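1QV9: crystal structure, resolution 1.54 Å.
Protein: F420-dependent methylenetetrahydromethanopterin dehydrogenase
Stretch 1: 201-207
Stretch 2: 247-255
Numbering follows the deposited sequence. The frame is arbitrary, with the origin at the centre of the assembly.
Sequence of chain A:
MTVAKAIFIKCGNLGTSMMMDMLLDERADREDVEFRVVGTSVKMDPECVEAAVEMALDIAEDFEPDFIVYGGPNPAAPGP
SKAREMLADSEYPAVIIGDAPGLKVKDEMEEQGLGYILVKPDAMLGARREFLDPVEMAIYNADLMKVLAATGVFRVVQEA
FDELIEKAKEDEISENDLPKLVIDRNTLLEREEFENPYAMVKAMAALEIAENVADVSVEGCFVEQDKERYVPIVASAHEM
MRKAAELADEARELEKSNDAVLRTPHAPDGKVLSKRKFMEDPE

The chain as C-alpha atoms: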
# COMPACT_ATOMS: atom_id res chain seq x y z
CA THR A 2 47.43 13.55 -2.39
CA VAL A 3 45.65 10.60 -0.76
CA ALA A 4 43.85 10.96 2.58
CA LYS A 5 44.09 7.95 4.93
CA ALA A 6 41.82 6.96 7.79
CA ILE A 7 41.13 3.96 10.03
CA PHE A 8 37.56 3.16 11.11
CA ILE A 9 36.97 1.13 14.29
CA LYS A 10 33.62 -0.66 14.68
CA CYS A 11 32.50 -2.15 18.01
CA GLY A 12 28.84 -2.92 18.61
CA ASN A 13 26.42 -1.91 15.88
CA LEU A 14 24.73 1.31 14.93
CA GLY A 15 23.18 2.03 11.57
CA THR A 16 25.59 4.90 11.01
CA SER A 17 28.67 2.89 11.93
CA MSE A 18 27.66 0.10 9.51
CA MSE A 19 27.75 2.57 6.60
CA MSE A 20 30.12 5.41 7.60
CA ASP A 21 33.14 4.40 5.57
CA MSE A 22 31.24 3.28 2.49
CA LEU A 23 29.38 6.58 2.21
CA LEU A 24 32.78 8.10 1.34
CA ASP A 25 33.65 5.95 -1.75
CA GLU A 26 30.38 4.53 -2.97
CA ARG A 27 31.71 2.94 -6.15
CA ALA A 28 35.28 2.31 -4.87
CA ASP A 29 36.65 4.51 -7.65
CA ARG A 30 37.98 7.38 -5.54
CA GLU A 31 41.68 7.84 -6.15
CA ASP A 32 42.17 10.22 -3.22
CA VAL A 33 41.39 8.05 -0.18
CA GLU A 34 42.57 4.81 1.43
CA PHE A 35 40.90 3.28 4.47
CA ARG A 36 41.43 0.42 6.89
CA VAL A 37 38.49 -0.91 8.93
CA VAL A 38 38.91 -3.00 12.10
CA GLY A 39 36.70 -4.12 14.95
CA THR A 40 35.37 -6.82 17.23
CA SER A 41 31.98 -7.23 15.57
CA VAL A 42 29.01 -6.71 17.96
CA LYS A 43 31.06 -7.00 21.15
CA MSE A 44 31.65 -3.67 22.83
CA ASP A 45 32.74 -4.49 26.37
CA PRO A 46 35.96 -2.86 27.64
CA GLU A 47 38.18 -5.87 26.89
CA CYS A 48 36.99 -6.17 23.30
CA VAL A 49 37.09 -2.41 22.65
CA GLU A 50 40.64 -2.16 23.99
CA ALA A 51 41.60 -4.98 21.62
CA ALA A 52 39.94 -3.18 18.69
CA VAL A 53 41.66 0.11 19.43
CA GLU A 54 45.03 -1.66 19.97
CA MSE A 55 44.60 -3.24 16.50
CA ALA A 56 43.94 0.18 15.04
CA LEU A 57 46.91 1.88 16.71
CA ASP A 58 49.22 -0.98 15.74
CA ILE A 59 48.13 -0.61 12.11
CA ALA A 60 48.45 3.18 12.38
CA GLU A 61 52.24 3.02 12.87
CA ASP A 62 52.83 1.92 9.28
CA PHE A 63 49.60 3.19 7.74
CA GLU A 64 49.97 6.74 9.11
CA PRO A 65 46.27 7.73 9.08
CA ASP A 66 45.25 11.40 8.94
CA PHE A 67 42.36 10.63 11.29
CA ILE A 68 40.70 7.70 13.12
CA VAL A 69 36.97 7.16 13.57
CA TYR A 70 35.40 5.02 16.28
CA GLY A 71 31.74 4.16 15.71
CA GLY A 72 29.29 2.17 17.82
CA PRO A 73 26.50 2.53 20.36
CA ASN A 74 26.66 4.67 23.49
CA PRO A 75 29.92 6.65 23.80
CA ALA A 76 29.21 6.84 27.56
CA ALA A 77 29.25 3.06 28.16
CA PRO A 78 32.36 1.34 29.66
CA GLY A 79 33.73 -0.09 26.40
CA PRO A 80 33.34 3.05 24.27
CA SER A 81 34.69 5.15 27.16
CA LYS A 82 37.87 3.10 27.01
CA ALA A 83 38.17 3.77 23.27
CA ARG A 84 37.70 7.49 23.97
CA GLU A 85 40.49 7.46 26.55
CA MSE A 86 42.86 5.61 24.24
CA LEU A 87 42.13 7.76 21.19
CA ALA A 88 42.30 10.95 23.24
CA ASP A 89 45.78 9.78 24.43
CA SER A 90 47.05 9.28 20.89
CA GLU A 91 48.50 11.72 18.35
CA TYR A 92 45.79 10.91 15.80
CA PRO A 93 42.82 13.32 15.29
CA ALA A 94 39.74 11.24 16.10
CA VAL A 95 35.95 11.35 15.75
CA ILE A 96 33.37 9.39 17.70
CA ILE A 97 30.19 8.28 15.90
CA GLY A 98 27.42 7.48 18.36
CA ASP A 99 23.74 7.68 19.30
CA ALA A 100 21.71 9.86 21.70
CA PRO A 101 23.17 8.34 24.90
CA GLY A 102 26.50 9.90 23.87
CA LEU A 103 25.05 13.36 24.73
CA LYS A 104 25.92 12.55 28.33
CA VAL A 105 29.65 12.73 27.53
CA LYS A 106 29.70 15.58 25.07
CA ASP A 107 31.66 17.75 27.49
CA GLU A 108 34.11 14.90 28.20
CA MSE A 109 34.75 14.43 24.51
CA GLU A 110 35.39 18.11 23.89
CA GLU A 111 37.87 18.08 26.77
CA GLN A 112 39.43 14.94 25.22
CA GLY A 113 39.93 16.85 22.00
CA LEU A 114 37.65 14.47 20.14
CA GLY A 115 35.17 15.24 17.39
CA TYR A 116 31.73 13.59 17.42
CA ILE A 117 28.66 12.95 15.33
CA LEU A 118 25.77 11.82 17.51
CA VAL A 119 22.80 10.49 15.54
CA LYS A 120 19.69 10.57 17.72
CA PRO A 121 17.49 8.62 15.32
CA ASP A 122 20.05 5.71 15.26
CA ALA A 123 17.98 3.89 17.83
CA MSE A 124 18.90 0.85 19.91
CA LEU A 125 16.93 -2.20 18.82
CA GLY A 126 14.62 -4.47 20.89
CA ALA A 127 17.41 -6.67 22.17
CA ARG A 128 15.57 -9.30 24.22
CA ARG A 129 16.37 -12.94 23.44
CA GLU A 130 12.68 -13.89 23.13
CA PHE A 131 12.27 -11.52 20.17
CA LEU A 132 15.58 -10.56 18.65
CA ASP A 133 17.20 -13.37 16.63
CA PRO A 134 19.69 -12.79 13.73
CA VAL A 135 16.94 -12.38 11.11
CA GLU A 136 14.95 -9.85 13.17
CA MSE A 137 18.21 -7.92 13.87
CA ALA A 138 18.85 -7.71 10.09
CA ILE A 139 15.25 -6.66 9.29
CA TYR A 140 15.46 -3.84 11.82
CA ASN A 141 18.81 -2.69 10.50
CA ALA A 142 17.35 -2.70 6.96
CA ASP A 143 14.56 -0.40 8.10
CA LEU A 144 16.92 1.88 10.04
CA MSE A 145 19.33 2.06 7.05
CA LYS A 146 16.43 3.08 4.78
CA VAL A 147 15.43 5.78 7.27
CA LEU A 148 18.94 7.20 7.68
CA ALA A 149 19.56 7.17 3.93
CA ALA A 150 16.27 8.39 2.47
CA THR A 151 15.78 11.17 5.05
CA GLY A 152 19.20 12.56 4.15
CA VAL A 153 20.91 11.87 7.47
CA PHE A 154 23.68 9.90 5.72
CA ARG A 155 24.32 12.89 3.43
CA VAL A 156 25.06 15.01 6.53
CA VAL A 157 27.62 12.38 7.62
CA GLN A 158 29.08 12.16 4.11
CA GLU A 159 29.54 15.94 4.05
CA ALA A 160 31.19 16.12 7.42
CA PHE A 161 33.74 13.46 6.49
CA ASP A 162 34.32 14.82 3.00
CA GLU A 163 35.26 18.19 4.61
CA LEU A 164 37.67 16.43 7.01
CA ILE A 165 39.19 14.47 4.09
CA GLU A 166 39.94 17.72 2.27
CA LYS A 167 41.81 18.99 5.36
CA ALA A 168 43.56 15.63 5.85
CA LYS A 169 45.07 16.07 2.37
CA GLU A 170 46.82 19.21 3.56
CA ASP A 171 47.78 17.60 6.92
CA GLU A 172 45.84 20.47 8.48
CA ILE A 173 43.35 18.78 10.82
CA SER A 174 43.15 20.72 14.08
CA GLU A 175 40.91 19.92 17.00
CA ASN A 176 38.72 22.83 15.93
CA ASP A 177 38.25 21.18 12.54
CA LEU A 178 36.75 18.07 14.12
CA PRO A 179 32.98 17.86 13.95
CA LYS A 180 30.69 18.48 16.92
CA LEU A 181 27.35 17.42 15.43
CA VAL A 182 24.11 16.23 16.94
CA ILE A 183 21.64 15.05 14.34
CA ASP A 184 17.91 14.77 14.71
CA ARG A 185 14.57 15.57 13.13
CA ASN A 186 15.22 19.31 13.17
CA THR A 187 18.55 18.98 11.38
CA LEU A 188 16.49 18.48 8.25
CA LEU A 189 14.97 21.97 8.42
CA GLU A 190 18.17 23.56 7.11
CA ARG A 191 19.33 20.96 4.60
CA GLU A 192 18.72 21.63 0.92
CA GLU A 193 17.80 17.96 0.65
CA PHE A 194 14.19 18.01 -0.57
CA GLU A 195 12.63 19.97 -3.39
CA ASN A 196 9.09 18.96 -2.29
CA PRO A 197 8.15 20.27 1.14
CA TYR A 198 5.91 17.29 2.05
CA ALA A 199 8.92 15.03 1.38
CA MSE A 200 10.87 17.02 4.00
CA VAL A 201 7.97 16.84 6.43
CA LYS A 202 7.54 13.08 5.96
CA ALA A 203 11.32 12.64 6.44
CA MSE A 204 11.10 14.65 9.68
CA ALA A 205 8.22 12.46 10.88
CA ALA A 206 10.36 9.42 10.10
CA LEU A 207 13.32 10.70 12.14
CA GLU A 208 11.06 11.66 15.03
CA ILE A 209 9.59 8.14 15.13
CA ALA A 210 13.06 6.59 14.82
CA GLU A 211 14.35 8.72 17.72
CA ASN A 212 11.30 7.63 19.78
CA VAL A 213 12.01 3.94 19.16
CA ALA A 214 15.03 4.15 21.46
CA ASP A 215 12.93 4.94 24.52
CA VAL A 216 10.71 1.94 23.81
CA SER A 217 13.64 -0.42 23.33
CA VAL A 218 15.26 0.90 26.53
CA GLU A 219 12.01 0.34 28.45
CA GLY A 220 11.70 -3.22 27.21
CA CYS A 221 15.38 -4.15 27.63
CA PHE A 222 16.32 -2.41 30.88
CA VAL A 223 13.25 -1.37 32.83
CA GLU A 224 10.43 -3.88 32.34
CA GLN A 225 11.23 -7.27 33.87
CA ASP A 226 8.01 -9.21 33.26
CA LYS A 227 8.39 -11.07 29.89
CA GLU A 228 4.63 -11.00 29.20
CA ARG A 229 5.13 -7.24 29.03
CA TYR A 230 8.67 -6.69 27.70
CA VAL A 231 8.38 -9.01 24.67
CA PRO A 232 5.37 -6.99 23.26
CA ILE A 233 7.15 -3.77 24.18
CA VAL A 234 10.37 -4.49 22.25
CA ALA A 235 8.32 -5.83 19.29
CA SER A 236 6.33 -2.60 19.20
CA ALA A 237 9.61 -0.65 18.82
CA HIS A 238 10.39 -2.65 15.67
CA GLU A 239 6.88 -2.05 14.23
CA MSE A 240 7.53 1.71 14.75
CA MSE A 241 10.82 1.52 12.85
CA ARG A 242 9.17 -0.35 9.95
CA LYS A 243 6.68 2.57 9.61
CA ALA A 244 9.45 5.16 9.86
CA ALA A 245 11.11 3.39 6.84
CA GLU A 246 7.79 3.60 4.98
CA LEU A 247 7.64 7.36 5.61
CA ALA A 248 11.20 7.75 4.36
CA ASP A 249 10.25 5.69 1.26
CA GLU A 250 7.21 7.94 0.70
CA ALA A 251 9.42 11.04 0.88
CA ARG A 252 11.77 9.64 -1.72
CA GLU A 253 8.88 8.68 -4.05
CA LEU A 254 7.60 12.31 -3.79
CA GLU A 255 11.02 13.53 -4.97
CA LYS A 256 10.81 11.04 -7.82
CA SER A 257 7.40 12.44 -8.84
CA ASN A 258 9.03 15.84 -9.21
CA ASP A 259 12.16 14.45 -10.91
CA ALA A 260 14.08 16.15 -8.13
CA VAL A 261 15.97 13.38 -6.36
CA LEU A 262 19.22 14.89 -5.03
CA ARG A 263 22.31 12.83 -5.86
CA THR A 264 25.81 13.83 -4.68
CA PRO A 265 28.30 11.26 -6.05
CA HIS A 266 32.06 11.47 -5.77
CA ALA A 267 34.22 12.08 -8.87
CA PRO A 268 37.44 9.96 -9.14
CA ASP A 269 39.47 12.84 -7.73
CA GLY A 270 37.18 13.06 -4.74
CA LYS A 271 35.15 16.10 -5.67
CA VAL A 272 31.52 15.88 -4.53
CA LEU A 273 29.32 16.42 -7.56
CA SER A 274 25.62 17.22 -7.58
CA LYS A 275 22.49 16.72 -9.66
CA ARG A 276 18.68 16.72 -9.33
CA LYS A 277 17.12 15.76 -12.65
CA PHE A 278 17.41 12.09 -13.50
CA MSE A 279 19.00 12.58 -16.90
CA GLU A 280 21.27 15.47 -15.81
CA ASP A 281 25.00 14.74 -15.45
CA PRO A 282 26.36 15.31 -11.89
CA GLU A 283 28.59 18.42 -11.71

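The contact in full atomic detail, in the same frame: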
# COMPACT_ATOMS: atom_id res chain seq x y z
N VAL A 201 8.79 17.04 5.26
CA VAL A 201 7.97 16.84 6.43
C VAL A 201 7.78 15.35 6.75
O VAL A 201 7.80 14.93 7.94
CB VAL A 201 6.62 17.57 6.23
CG1 VAL A 201 5.59 17.10 7.20
CG2 VAL A 201 6.88 19.10 6.40
N LYS A 202 7.63 14.53 5.72
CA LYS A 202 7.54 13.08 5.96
C LYS A 202 8.87 12.55 6.50
O LYS A 202 8.90 11.65 7.32
CB LYS A 202 7.17 12.34 4.66
CG LYS A 202 5.75 12.61 4.25
CD LYS A 202 5.42 12.01 2.86
CE LYS A 202 4.00 12.33 2.38
NZ LYS A 202 2.95 11.55 3.07
N ALA A 203 9.99 13.05 5.97
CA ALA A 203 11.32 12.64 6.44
C ALA A 203 11.52 13.03 7.92
O ALA A 203 12.06 12.28 8.68
CB ALA A 203 12.42 13.27 5.54
N MSE A 204 11.02 14.21 8.29
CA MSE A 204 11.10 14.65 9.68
C MSE A 204 10.27 13.73 10.54
O MSE A 204 10.74 13.32 11.60
CB MSE A 204 10.61 16.09 9.81
CG MSE A 204 11.59 17.05 9.11
SE MSE A 204 10.86 18.88 9.05
CE MSE A 204 10.42 19.04 10.87
N ALA A 205 9.05 13.40 10.11
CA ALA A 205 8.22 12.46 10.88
C ALA A 205 8.98 11.12 11.02
O ALA A 205 8.94 10.48 12.06
CB ALA A 205 6.89 12.21 10.19
N ALA A 206 9.63 10.65 9.96
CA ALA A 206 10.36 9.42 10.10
C ALA A 206 11.48 9.48 11.15
O ALA A 206 11.69 8.53 11.87
CB ALA A 206 10.96 9.00 8.70
N LEU A 207 12.22 10.58 11.21
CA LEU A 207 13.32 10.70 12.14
C LEU A 207 12.78 10.86 13.55
O LEU A 207 13.42 10.38 14.48
CB LEU A 207 14.23 11.91 11.83
CG LEU A 207 15.00 11.80 10.51
CD1 LEU A 207 16.05 12.92 10.48
CD2 LEU A 207 15.75 10.45 10.43
N LEU A 247 7.73 5.91 5.79
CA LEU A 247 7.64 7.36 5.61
C LEU A 247 8.82 7.85 4.79
O LEU A 247 8.63 8.72 3.93
CB LEU A 247 7.65 8.08 6.98
CG LEU A 247 6.31 8.26 7.66
CD1 LEU A 247 6.56 8.59 9.14
CD2 LEU A 247 5.51 9.39 7.01
N ALA A 248 10.00 7.33 5.09
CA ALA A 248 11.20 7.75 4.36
C ALA A 248 11.03 7.34 2.90
O ALA A 248 11.42 8.10 1.96
CB ALA A 248 12.44 7.12 4.98
N ASP A 249 10.50 6.14 2.65
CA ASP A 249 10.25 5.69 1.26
C ASP A 249 9.25 6.64 0.57
O ASP A 249 9.43 7.02 -0.59
CB ASP A 249 9.65 4.26 1.25
CG ASP A 249 9.46 3.72 -0.18
OD1 ASP A 249 10.49 3.34 -0.75
OD2 ASP A 249 8.32 3.70 -0.69
N GLU A 250 8.19 7.03 1.28
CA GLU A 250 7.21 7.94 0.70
C GLU A 250 7.85 9.28 0.33
O GLU A 250 7.49 9.88 -0.70
CB GLU A 250 6.07 8.23 1.69
CG GLU A 250 5.10 7.12 1.83
CD GLU A 250 3.84 7.52 2.63
OE1 GLU A 250 3.67 8.70 3.03
OE2 GLU A 250 3.02 6.62 2.86
N ALA A 251 8.76 9.76 1.16
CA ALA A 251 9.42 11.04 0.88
C ALA A 251 10.21 10.89 -0.39
O ALA A 251 10.17 11.77 -1.28
CB ALA A 251 10.35 11.43 2.03
N ARG A 252 10.95 9.79 -0.52
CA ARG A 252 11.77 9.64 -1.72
C ARG A 252 10.88 9.53 -2.96
O ARG A 252 11.24 10.11 -4.04
CB ARG A 252 12.68 8.45 -1.60
CG ARG A 252 13.71 8.36 -2.75
CD ARG A 252 14.88 7.69 -2.24
NE ARG A 252 16.03 7.61 -3.16
CZ ARG A 252 17.05 8.47 -3.19
NH1 ARG A 252 18.04 8.23 -4.03
NH2 ARG A 252 17.13 9.54 -2.40
N GLU A 253 9.76 8.80 -2.88
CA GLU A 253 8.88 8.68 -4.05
C GLU A 253 8.32 10.06 -4.44
O GLU A 253 8.10 10.31 -5.61
CB GLU A 253 7.74 7.67 -3.81
CG GLU A 253 8.25 6.22 -3.71
CD GLU A 253 8.95 5.70 -4.98
OE1 GLU A 253 10.09 5.18 -4.89
OE2 GLU A 253 8.32 5.77 -6.05
N LEU A 254 8.09 10.96 -3.48
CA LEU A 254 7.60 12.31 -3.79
C LEU A 254 8.69 13.04 -4.58
O LEU A 254 8.38 13.77 -5.54
CB LEU A 254 7.28 13.12 -2.52
CG LEU A 254 5.92 12.81 -1.90
CD1 LEU A 254 5.82 13.53 -0.58
CD2 LEU A 254 4.77 13.22 -2.82
N GLU A 255 9.95 12.86 -4.21
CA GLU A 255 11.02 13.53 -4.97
C GLU A 255 11.04 12.93 -6.35
O GLU A 255 11.25 13.66 -7.34
CB GLU A 255 12.37 13.38 -4.30
CG GLU A 255 12.47 14.15 -2.95
CD GLU A 255 12.47 15.67 -3.11
OE1 GLU A 255 13.55 16.28 -3.31
OE2 GLU A 255 11.37 16.26 -3.05

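How do the two backbones run past each other? Both stretches are segments of longer helices, and they lie almost antiparallel, with an angle of 164° between their N-to-C directions. The axes approach to 8.0 Å, a close distance, with alanines prominent where the CA atoms are nearest. The CA atoms of Ala 203 and Ala 248 are 5.3 Å apart, and those of Ala 206 and Leu 247 are 5.6 Å apart. Because the directions oppose, the later residues of the first stretch lie beside the beginning of the second, while Lys 202 reaches toward residues farther along it. Each helix is held by its own i to i+4 bonds, such as Ala 206 N to Lys 202 O at 2.9 Å and Ala 251 N to Leu 247 O at 3.0 Å, so no backbone hydrogen bond joins the helices, although backbone atoms do touch side chains across the seam.

Which side chains line the closest part of the contact? Alanines line much of the interface and present only a methyl group beyond the backbone. Ala 206 points toward the second helix, and its CB lies 3.8 Å from CB of Leu 247 and 4.4 Å from CB of Ala 248. One turn away, CB of Ala 203 meets CB of Ala 251 at 4.5 Å, a looser apolar contact, with the CA-to-CB bond of Ala 203 directed sideways. These methyls add apolar contact without needing polar partners.

What does Leu 247 contribute that an alanine pair does not? Its longer side chain, with chi1 at -87° and chi2 at 164°, reaches across to the first helix and touches several residues there. CD1 lies 3.8 Å from CB of Ala 205 and also 3.8 Å from the backbone N of Ala 206, while CD2 is 4.1 Å from CB of Lys 202. Its CB rests 3.8 Å from Lys 202 O as well, a van der Waals contact with a carbonyl already engaged in the helix. Leu 247 thus buries the largest area of any residue in the second stretch.

How does a charged lysine fit into this largely apolar contact? Lys 202 acts as a knob, its side chain sitting among Leu 247, Glu 250, Ala 251 and Leu 254. The aliphatic part behaves like a hydrocarbon: CB packs 4.2 Å from CB of Ala 251, and CE lies 3.7 Å from CD1 of Leu 254. Chi2 and chi3 are both t, so the chain is extended from CB to CE before chi4, at -74°, turns the amino group. There NZ donates a hydrogen bond to OE1 of Glu 250 at 2.9 Å, and the opposite charges make this a salt bridge. It is the only hydrogen bond between the two stretches, and it lets the buried lysine pair its charge while its aliphatic portion packs against Ala 251 and Leu 254 along one flank of the contact.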